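Local coordinates for small nuclear ribonucleoprotein homolog (Pyrobaculum aerophilum, PDB 1M5Q) that probably binds RNA, as Sm-like proteins generally do, and assembles with thirteen copies of itself into a 14-mer, at residues H[41-44]-H[45-49]; H[86-90]-H[91-95]; H[114-117]-H[118-121]. One frame throughout, in Å; residues are numbered along the deposited sequence.

Interaction 1: H[41-44]-H[45-49]; sequences ASNK and AGEKF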
ATOM      1  N   ALA H  41      -7.311  22.232 -21.126  1.00 21.27           N
ATOM      2  CA  ALA H  41      -7.208  20.870 -21.610  1.00 22.62           C
ATOM      3  C   ALA H  41      -8.531  20.410 -22.212  1.00 24.30           C
ATOM      4  O   ALA H  41      -9.584  20.918 -21.883  1.00 25.44           O
ATOM      5  CB  ALA H  41      -6.813  19.948 -20.440  1.00 18.44           C
ATOM      6  N   SER H  42      -8.462  19.459 -23.129  1.00 25.43           N
ATOM      7  CA  SER H  42      -9.680  18.933 -23.672  1.00 26.40           C
ATOM      8  C   SER H  42      -9.522  17.410 -23.798  1.00 24.54           C
ATOM      9  O   SER H  42      -8.400  16.907 -23.953  1.00 25.88           O
ATOM     10  CB  SER H  42      -9.965  19.600 -25.004  1.00 26.48           C
ATOM     11  OG  SER H  42      -8.935  19.300 -25.895  1.00 31.65           O
ATOM     12  N   ASN H  43     -10.638  16.689 -23.709  1.00 23.55           N
ATOM     13  CA  ASN H  43     -10.652  15.225 -23.819  1.00 23.04           C
ATOM     14  C   ASN H  43     -11.019  14.863 -25.260  1.00 26.14           C
ATOM     15  O   ASN H  43     -11.155  15.760 -26.102  1.00 25.63           O
ATOM     16  CB  ASN H  43     -11.664  14.666 -22.839  1.00 20.29           C
ATOM     17  CG  ASN H  43     -13.034  15.324 -22.966  1.00 20.38           C
ATOM     18  OD1 ASN H  43     -13.419  15.771 -24.041  1.00 20.26           O
ATOM     19  ND2 ASN H  43     -13.767  15.386 -21.870  1.00 22.63           N
ATOM     20  N   LYS H  44     -11.236  13.588 -25.564  1.00 27.36           N
ATOM     21  CA  LYS H  44     -11.517  13.253 -26.976  1.00 31.29           C
ATOM     22  C   LYS H  44     -12.926  13.639 -27.376  1.00 30.78           C
ATOM     23  O   LYS H  44     -13.198  13.808 -28.545  1.00 32.33           O
ATOM     24  CB  LYS H  44     -11.302  11.758 -27.297  1.00 30.60           C
ATOM     25  CG  LYS H  44      -9.850  11.259 -27.201  1.00 35.36           C
ATOM     26  CD  LYS H  44      -8.989  11.684 -28.355  1.00 36.08           C
ATOM     27  CE  LYS H  44      -7.589  11.099 -28.198  1.00 40.68           C
ATOM     28  NZ  LYS H  44      -6.650  11.296 -29.374  1.00 42.46           N
ATOM     29  N   ALA H  45     -13.816  13.754 -26.414  1.00 30.70           N
ATOM     30  CA  ALA H  45     -15.163  14.168 -26.738  1.00 31.89           C
ATOM     31  C   ALA H  45     -15.202  15.682 -27.071  1.00 31.89           C
ATOM     32  O   ALA H  45     -16.258  16.229 -27.341  1.00 33.25           O
ATOM     33  CB  ALA H  45     -16.085  13.841 -25.573  1.00 31.08           C
ATOM     34  N   GLY H  46     -14.061  16.364 -27.082  1.00 29.42           N
ATOM     35  CA  GLY H  46     -14.114  17.793 -27.380  1.00 29.64           C
ATOM     36  C   GLY H  46     -14.399  18.764 -26.226  1.00 29.35           C
ATOM     37  O   GLY H  46     -14.359  19.972 -26.436  1.00 26.96           O
ATOM     38  N   GLU H  47     -14.652  18.263 -25.012  1.00 27.40           N
ATOM     39  CA  GLU H  47     -14.914  19.175 -23.897  1.00 28.41           C
ATOM     40  C   GLU H  47     -13.618  19.863 -23.502  1.00 28.20           C
ATOM     41  O   GLU H  47     -12.550  19.282 -23.641  1.00 27.60           O
ATOM     42  CB  GLU H  47     -15.472  18.419 -22.707  1.00 29.23           C
ATOM     43  CG  GLU H  47     -16.785  17.700 -23.000  1.00 30.48           C
ATOM     44  CD  GLU H  47     -17.115  16.711 -21.910  1.00 33.61           C
ATOM     45  OE1 GLU H  47     -18.297  16.565 -21.575  1.00 39.48           O
ATOM     46  OE2 GLU H  47     -16.199  16.049 -21.385  1.00 35.71           O
ATOM     47  N   LYS H  48     -13.723  21.099 -23.026  1.00 26.59           N
ATOM     48  CA  LYS H  48     -12.564  21.878 -22.641  1.00 26.49           C
ATOM     49  C   LYS H  48     -12.770  22.360 -21.220  1.00 26.50           C
ATOM     50  O   LYS H  48     -13.905  22.641 -20.810  1.00 23.01           O
ATOM     51  CB  LYS H  48     -12.406  23.090 -23.546  1.00 30.35           C
ATOM     52  CG  LYS H  48     -12.651  22.828 -25.008  1.00 35.57           C
ATOM     53  CD  LYS H  48     -12.502  24.130 -25.815  1.00 39.35           C
ATOM     54  CE  LYS H  48     -12.533  23.866 -27.327  1.00 41.48           C
ATOM     55  NZ  LYS H  48     -12.085  25.080 -28.090  1.00 44.27           N
ATOM     56  N   PHE H  49     -11.671  22.449 -20.464  1.00 25.10           N
ATOM     57  CA  PHE H  49     -11.745  22.877 -19.069  1.00 24.81           C
ATOM     58  C   PHE H  49     -10.543  23.749 -18.814  1.00 23.23           C
ATOM     59  O   PHE H  49      -9.460  23.446 -19.320  1.00 25.29           O
ATOM     60  CB  PHE H  49     -11.715  21.670 -18.117  1.00 25.84           C
ATOM     61  CG  PHE H  49     -12.704  20.618 -18.449  1.00 26.58           C
ATOM     62  CD1 PHE H  49     -12.410  19.658 -19.404  1.00 27.56           C
ATOM     63  CD2 PHE H  49     -13.938  20.588 -17.818  1.00 27.76           C
ATOM     64  CE1 PHE H  49     -13.318  18.688 -19.723  1.00 29.98           C
ATOM     65  CE2 PHE H  49     -14.866  19.622 -18.128  1.00 27.27           C
ATOM     66  CZ  PHE H  49     -14.554  18.655 -19.093  1.00 27.24           C
TER
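A41 and F49 form an antiparallel hydrogen-bonded pair, S42 and K48 the non-hydrogen-bonded pair beyond it, and from N43 to G46 the chain reverses in a type I turn. The ladder rests on A41 N to F49 O at 3.1 Å and F49 N to A41 O at 3.0 Å; the turn is closed by G46 N to N43 O, 3.1 Å. G46 has a positive phi of 85°, where a CB would be pushed against the preceding carbonyl oxygen, so a residue without one suits the place.

N43 does most of the side-chain work. Its CG sits between the backbone N and the carbonyl carbon (chi1 52°), which brings the amide over to E47 on the far arm of the turn. One residue is then gripped at two points: OD1 of N43 accepts the backbone N of E47 at 2.9 Å, while N43 ND2 donates a hydrogen bond to E47 OE2 at 2.6 Å. That carboxylate oxygen is met on its anti lone pair and lies nearly in the amide plane, although the two flat groups are turned 34° from each other. Asparagine fits because one short side chain offers both an acceptor and a donor. ND2 of N43 also lies at the edge of the F49 ring, 4.0 Å from F49 CE1, and has a second acceptor in Y23 OH. F49 shares its sheet face with A41 and packs on D63 of a second subunit.

This is the tip of the hairpin of strands 36-42 and 48-54, the third and fourth strands of the five-stranded Sm fold.

Interaction 2: H[86-90]-H[91-95]; sequences VKYIE and ETNVV. With ACY (acetic acid), chain B.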
ATOM      1  N   VAL H  86      26.551  27.802 -42.477  1.00 27.79           N
ATOM      2  CA  VAL H  86      25.752  26.674 -42.035  1.00 27.20           C
ATOM      3  C   VAL H  86      26.016  25.328 -42.724  1.00 29.36           C
ATOM      4  O   VAL H  86      26.110  25.251 -43.950  1.00 30.67           O
ATOM      5  CB  VAL H  86      24.282  27.040 -42.180  1.00 25.12           C
ATOM      6  CG1 VAL H  86      23.417  25.901 -41.723  1.00 26.08           C
ATOM      7  CG2 VAL H  86      23.979  28.360 -41.384  1.00 22.67           C
ATOM      8  N   LYS H  87      26.154  24.266 -41.938  1.00 29.20           N
ATOM      9  CA  LYS H  87      26.356  22.928 -42.509  1.00 31.24           C
ATOM     10  C   LYS H  87      25.377  21.949 -41.835  1.00 29.76           C
ATOM     11  O   LYS H  87      25.331  21.855 -40.615  1.00 31.33           O
ATOM     12  CB  LYS H  87      27.785  22.424 -42.259  1.00 33.57           C
ATOM     13  CG  LYS H  87      28.914  23.236 -42.874  1.00 38.55           C
ATOM     14  CD  LYS H  87      30.254  22.523 -42.718  1.00 42.20           C
ATOM     15  CE  LYS H  87      30.102  20.985 -42.813  1.00 45.35           C
ATOM     16  NZ  LYS H  87      29.490  20.457 -44.091  1.00 44.09           N
ATOM     17  N   TYR H  88      24.584  21.240 -42.606  1.00 28.61           N
ATOM     18  CA  TYR H  88      23.678  20.287 -42.009  1.00 30.04           C
ATOM     19  C   TYR H  88      24.527  19.008 -42.018  1.00 30.97           C
ATOM     20  O   TYR H  88      25.191  18.722 -43.005  1.00 29.08           O
ATOM     21  CB  TYR H  88      22.404  20.090 -42.845  1.00 27.60           C
ATOM     22  CG  TYR H  88      21.621  18.877 -42.392  1.00 30.78           C
ATOM     23  CD1 TYR H  88      20.946  18.868 -41.150  1.00 32.35           C
ATOM     24  CD2 TYR H  88      21.595  17.709 -43.161  1.00 31.84           C
ATOM     25  CE1 TYR H  88      20.263  17.716 -40.688  1.00 32.32           C
ATOM     26  CE2 TYR H  88      20.923  16.561 -42.711  1.00 32.23           C
ATOM     27  CZ  TYR H  88      20.263  16.564 -41.484  1.00 32.33           C
ATOM     28  OH  TYR H  88      19.601  15.425 -41.052  1.00 31.69           O
ATOM     29  N   ILE H  89      24.527  18.279 -40.911  1.00 30.62           N
ATOM     30  CA  ILE H  89      25.310  17.061 -40.820  1.00 32.52           C
ATOM     31  C   ILE H  89      24.396  15.875 -40.582  1.00 33.24           C
ATOM     32  O   ILE H  89      23.980  15.595 -39.441  1.00 30.79           O
ATOM     33  CB  ILE H  89      26.343  17.177 -39.700  1.00 32.43           C
ATOM     34  CG1 ILE H  89      27.317  18.291 -40.068  1.00 32.87           C
ATOM     35  CG2 ILE H  89      27.073  15.841 -39.512  1.00 33.32           C
ATOM     36  CD1 ILE H  89      28.434  18.372 -39.179  1.00 34.85           C
ATOM     37  N   GLU H  90      24.099  15.196 -41.691  1.00 34.03           N
ATOM     38  CA  GLU H  90      23.219  14.040 -41.740  1.00 35.44           C
ATOM     39  C   GLU H  90      23.644  12.908 -40.767  1.00 34.32           C
ATOM     40  O   GLU H  90      22.801  12.194 -40.234  1.00 34.75           O
ATOM     41  CB  GLU H  90      23.182  13.512 -43.187  1.00 38.19           C
ATOM     42  CG  GLU H  90      21.894  12.752 -43.511  1.00 45.79           C
ATOM     43  CD  GLU H  90      21.819  12.266 -44.952  1.00 49.90           C
ATOM     44  OE1 GLU H  90      21.925  13.113 -45.880  1.00 53.99           O
ATOM     45  OE2 GLU H  90      21.644  11.033 -45.152  1.00 52.74           O
ATOM     46  N   GLU H  91      24.948  12.765 -40.552  1.00 32.04           N
ATOM     47  CA  GLU H  91      25.489  11.746 -39.672  1.00 31.59           C
ATOM     48  C   GLU H  91      24.752  11.709 -38.303  1.00 30.52           C
ATOM     49  O   GLU H  91      24.391  10.643 -37.834  1.00 30.22           O
ATOM     50  CB  GLU H  91      26.998  11.994 -39.468  1.00 30.62           C
ATOM     51  CG  GLU H  91      27.790  10.726 -39.255  1.00 31.12           C
ATOM     52  CD  GLU H  91      29.240  10.952 -38.836  1.00 31.54           C
ATOM     53  OE1 GLU H  91      29.885  11.927 -39.310  1.00 32.68           O
ATOM     54  OE2 GLU H  91      29.736  10.123 -38.039  1.00 29.50           O
ATOM     55  N   THR H  92      24.517  12.867 -37.680  1.00 29.41           N
ATOM     56  CA  THR H  92      23.832  12.937 -36.364  1.00 27.26           C
ATOM     57  C   THR H  92      22.600  13.838 -36.360  1.00 26.97           C
ATOM     58  O   THR H  92      21.979  14.049 -35.305  1.00 25.35           O
ATOM     59  CB  THR H  92      24.793  13.452 -35.271  1.00 26.07           C
ATOM     60  OG1 THR H  92      25.561  14.545 -35.815  1.00 25.91           O
ATOM     61  CG2 THR H  92      25.713  12.319 -34.781  1.00 22.78           C
ATOM     62  N   ASN H  93      22.252  14.355 -37.541  1.00 27.18           N
ATOM     63  CA  ASN H  93      21.083  15.222 -37.704  1.00 26.93           C
ATOM     64  C   ASN H  93      21.292  16.499 -36.910  1.00 26.65           C
ATOM     65  O   ASN H  93      20.366  16.980 -36.264  1.00 26.64           O
ATOM     66  CB  ASN H  93      19.823  14.508 -37.199  1.00 27.47           C
ATOM     67  CG  ASN H  93      18.530  15.292 -37.486  1.00 30.66           C
ATOM     68  OD1 ASN H  93      18.360  15.846 -38.575  1.00 31.23           O
ATOM     69  ND2 ASN H  93      17.598  15.314 -36.503  1.00 28.96           N
ATOM     70  N   VAL H  94      22.508  17.040 -36.991  1.00 24.62           N
ATOM     71  CA  VAL H  94      22.899  18.248 -36.278  1.00 24.26           C
ATOM     72  C   VAL H  94      23.272  19.341 -37.299  1.00 24.59           C
ATOM     73  O   VAL H  94      23.654  19.047 -38.469  1.00 23.72           O
ATOM     74  CB  VAL H  94      24.120  17.905 -35.335  1.00 26.74           C
ATOM     75  CG1 VAL H  94      24.860  19.172 -34.836  1.00 25.37           C
ATOM     76  CG2 VAL H  94      23.602  17.083 -34.135  1.00 23.66           C
ATOM     77  N   VAL H  95      23.135  20.590 -36.880  1.00 23.01           N
ATOM     78  CA  VAL H  95      23.452  21.709 -37.760  1.00 23.35           C
ATOM     79  C   VAL H  95      24.600  22.503 -37.138  1.00 24.24           C
ATOM     80  O   VAL H  95      24.513  22.903 -35.970  1.00 23.73           O
ATOM     81  CB  VAL H  95      22.220  22.647 -37.965  1.00 21.12           C
ATOM     82  CG1 VAL H  95      22.648  23.943 -38.754  1.00 22.00           C
ATOM     83  CG2 VAL H  95      21.149  21.933 -38.791  1.00 22.32           C
TER
HETATM   84  C   ACY B5012      27.865  16.761 -34.532  1.00 28.67           C
HETATM   85  O   ACY B5012      26.893  15.963 -34.116  1.00 28.11           O
HETATM   86  OXT ACY B5012      28.782  17.361 -33.801  1.00 29.99           O
HETATM   87  CH3 ACY B5012      27.858  16.954 -36.020  1.00 27.44           C
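A G1 beta bulge shapes the end of this hairpin: N93 and V94 together face I89. The backbone oxygen of I89 is the common acceptor. V94 N and T92 N reach I89 O at 3.2 and 3.3 Å, from opposite faces of the carbonyl plane, and N93 N adds a weak bond. In return, I89 N binds V94 O at 2.7 Å.

N93 has a positive phi (64°), which asparagine tolerates better than most residues. Its side chain leaves anti to the backbone N (chi1 -173°), and Y88 OH donates to N93 OD1 at 2.8 Å, in the carbonyl plane and on a lone pair, with ring and amide planes 75° apart. Further along the same ring edge, V95 CG2 lies 3.9 Å from Y88 CD1, so tyrosine serves a polar and an apolar neighbour at once. On the side of I89 and V94, T92 OG1 of the loop donates to O of a bound acetic acid, probably from the crystallisation liquor, at 2.6 Å; its methyl rests on I89 CD1, and R102 also binds it.

Y88 and V95 lie against helix 71-81, V94 packs on strand 101-104, and I89 and T92 meet P113 and V114 of a third subunit.

Interaction 3: H[114-117]-H[118-121]; sequences VAER and AKRL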
ATOM      1  N   VAL H 114      26.221  34.645 -32.393  1.00 28.80           N
ATOM      2  CA  VAL H 114      25.739  33.643 -33.314  1.00 27.83           C
ATOM      3  C   VAL H 114      24.860  32.640 -32.547  1.00 26.96           C
ATOM      4  O   VAL H 114      23.758  32.345 -32.950  1.00 27.27           O
ATOM      5  CB  VAL H 114      26.905  32.929 -33.974  1.00 28.70           C
ATOM      6  CG1 VAL H 114      26.357  31.768 -34.893  1.00 29.31           C
ATOM      7  CG2 VAL H 114      27.695  33.955 -34.820  1.00 28.47           C
ATOM      8  N   ALA H 115      25.362  32.180 -31.413  1.00 26.59           N
ATOM      9  CA  ALA H 115      24.683  31.233 -30.551  1.00 27.03           C
ATOM     10  C   ALA H 115      23.337  31.819 -30.063  1.00 27.76           C
ATOM     11  O   ALA H 115      22.289  31.124 -30.134  1.00 26.62           O
ATOM     12  CB  ALA H 115      25.577  30.877 -29.361  1.00 24.31           C
ATOM     13  N   GLU H 116      23.370  33.071 -29.590  1.00 27.08           N
ATOM     14  CA  GLU H 116      22.151  33.747 -29.112  1.00 27.26           C
ATOM     15  C   GLU H 116      21.140  33.839 -30.256  1.00 27.45           C
ATOM     16  O   GLU H 116      19.947  33.583 -30.065  1.00 28.63           O
ATOM     17  CB  GLU H 116      22.442  35.157 -28.600  1.00 27.59           C
ATOM     18  CG  GLU H 116      23.096  35.216 -27.218  1.00 31.35           C
ATOM     19  CD  GLU H 116      22.500  34.215 -26.238  1.00 34.55           C
ATOM     20  OE1 GLU H 116      21.254  34.213 -26.042  1.00 34.42           O
ATOM     21  OE2 GLU H 116      23.283  33.407 -25.670  1.00 35.57           O
ATOM     22  N   ARG H 117      21.605  34.189 -31.458  1.00 27.92           N
ATOM     23  CA  ARG H 117      20.679  34.273 -32.595  1.00 27.62           C
ATOM     24  C   ARG H 117      20.079  32.898 -32.988  1.00 27.43           C
ATOM     25  O   ARG H 117      18.889  32.792 -33.325  1.00 27.95           O
ATOM     26  CB  ARG H 117      21.376  34.894 -33.812  1.00 28.50           C
ATOM     27  CG  ARG H 117      20.468  35.036 -35.040  1.00 27.34           C
ATOM     28  CD  ARG H 117      19.272  35.913 -34.665  1.00 30.38           C
ATOM     29  NE  ARG H 117      18.633  36.446 -35.844  1.00 32.28           N
ATOM     30  CZ  ARG H 117      17.534  35.945 -36.388  1.00 40.56           C
ATOM     31  NH1 ARG H 117      16.934  34.874 -35.845  1.00 41.30           N
ATOM     32  NH2 ARG H 117      17.018  36.529 -37.471  1.00 42.74           N
ATOM     33  N   ALA H 118      20.897  31.858 -32.951  1.00 26.53           N
ATOM     34  CA  ALA H 118      20.426  30.529 -33.311  1.00 26.98           C
ATOM     35  C   ALA H 118      19.356  30.101 -32.276  1.00 26.30           C
ATOM     36  O   ALA H 118      18.359  29.470 -32.622  1.00 28.06           O
ATOM     37  CB  ALA H 118      21.635  29.518 -33.351  1.00 25.90           C
ATOM     38  N   LYS H 119      19.542  30.483 -31.024  1.00 27.13           N
ATOM     39  CA  LYS H 119      18.565  30.153 -29.979  1.00 27.41           C
ATOM     40  C   LYS H 119      17.230  30.810 -30.309  1.00 26.91           C
ATOM     41  O   LYS H 119      16.170  30.196 -30.166  1.00 26.04           O
ATOM     42  CB  LYS H 119      19.078  30.614 -28.617  1.00 30.21           C
ATOM     43  CG  LYS H 119      20.074  29.638 -27.975  1.00 29.84           C
ATOM     44  CD  LYS H 119      20.606  30.195 -26.689  1.00 31.67           C
ATOM     45  CE  LYS H 119      21.666  29.282 -26.095  1.00 34.14           C
ATOM     46  NZ  LYS H 119      22.344  29.975 -24.955  1.00 35.41           N
ATOM     47  N   ARG H 120      17.260  32.048 -30.792  1.00 27.56           N
ATOM     48  CA  ARG H 120      16.002  32.696 -31.165  1.00 26.42           C
ATOM     49  C   ARG H 120      15.381  32.028 -32.386  1.00 25.56           C
ATOM     50  O   ARG H 120      14.159  31.920 -32.460  1.00 24.38           O
ATOM     51  CB  ARG H 120      16.173  34.189 -31.440  1.00 29.10           C
ATOM     52  CG  ARG H 120      16.057  35.054 -30.231  1.00 33.43           C
ATOM     53  CD  ARG H 120      17.330  35.058 -29.467  1.00 38.41           C
ATOM     54  NE  ARG H 120      17.419  36.080 -28.412  1.00 38.37           N
ATOM     55  CZ  ARG H 120      18.378  36.050 -27.493  1.00 38.39           C
ATOM     56  NH1 ARG H 120      19.269  35.052 -27.548  1.00 37.60           N
ATOM     57  NH2 ARG H 120      18.456  36.981 -26.540  1.00 34.91           N
ATOM     58  N   LEU H 121      16.177  31.554 -33.341  1.00 24.97           N
ATOM     59  CA  LEU H 121      15.551  30.884 -34.518  1.00 24.27           C
ATOM     60  C   LEU H 121      14.888  29.570 -34.049  1.00 24.56           C
ATOM     61  O   LEU H 121      13.800  29.205 -34.482  1.00 23.46           O
ATOM     62  CB  LEU H 121      16.591  30.498 -35.540  1.00 25.42           C
ATOM     63  CG  LEU H 121      16.336  30.572 -37.046  1.00 30.70           C
ATOM     64  CD1 LEU H 121      17.114  29.428 -37.705  1.00 29.26           C
ATOM     65  CD2 LEU H 121      14.876  30.560 -37.412  1.00 28.90           C
TER
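E116 and R120, one helical turn apart, meet because both chains fold back: E116 bends at chi2 (-41°), and R120 bends the other way at its own chi2 (81°), laying its guanidinium alongside the E116 backbone. R120 NH1 then has two acceptors on the same residue. It donates to E116 OE1 at 2.6 Å, a salt bridge, and to the backbone E116 O at 3.0 Å. The carboxylate oxygen lies at the guanidinium edge, almost in its plane, and is met on its anti side, although the carboxylate and guanidinium planes are perpendicular (90°).

E116 O is doubly used in turn, since R120 N makes the regular helical bond to it at 3.2 Å from the opposite face of the carbonyl plane to NH1. K119, three residues along from E116, runs out extended, and its NZ comes to 3.6 Å from E116 OE2, a long ion pair. Glutamate thus places one oxygen before each cation, and the spacing of the helix puts both on its side.

The i to i+4 backbone bonds continue through A118 N to V114 O, K119 N to A115 O, and L121 N to R117 O. Alanine's small side chain at 115 and 118 lets the helix sit close to V101 and I97; L121 packs on F74, Q77 and I81.

R120 NH2 also pairs with E109 of a fourth subunit, close to R102 of that subunit. E116 and that E109 probably offset the arginine charge and that of the nearby R102, and the two bonds to E116 probably limit the rotation of R120 and turn it towards the neighbouring subunit.

In the fold
Interaction 1 belongs to the Sm part of the chain; interactions 2 and 3 share the C-terminal region, on the opposite side of the chain's centre, their centres about 17 Å apart. Both pack on helix 71-81 and strand 101-104, and interaction 3 also touches strand 94-97, whose start lies in interaction 2. Both hairpin ends reverse the chain with a positive-phi residue, but interaction 1 is a surface turn clasped by an amide and a carboxylate, whereas 86-95 is partly buried and adds valine and tyrosine packing against a helix. Interaction 3 is partly buried too: alanines and leucine line its inner side, and ion pairs the side facing another subunit. All three border other subunits.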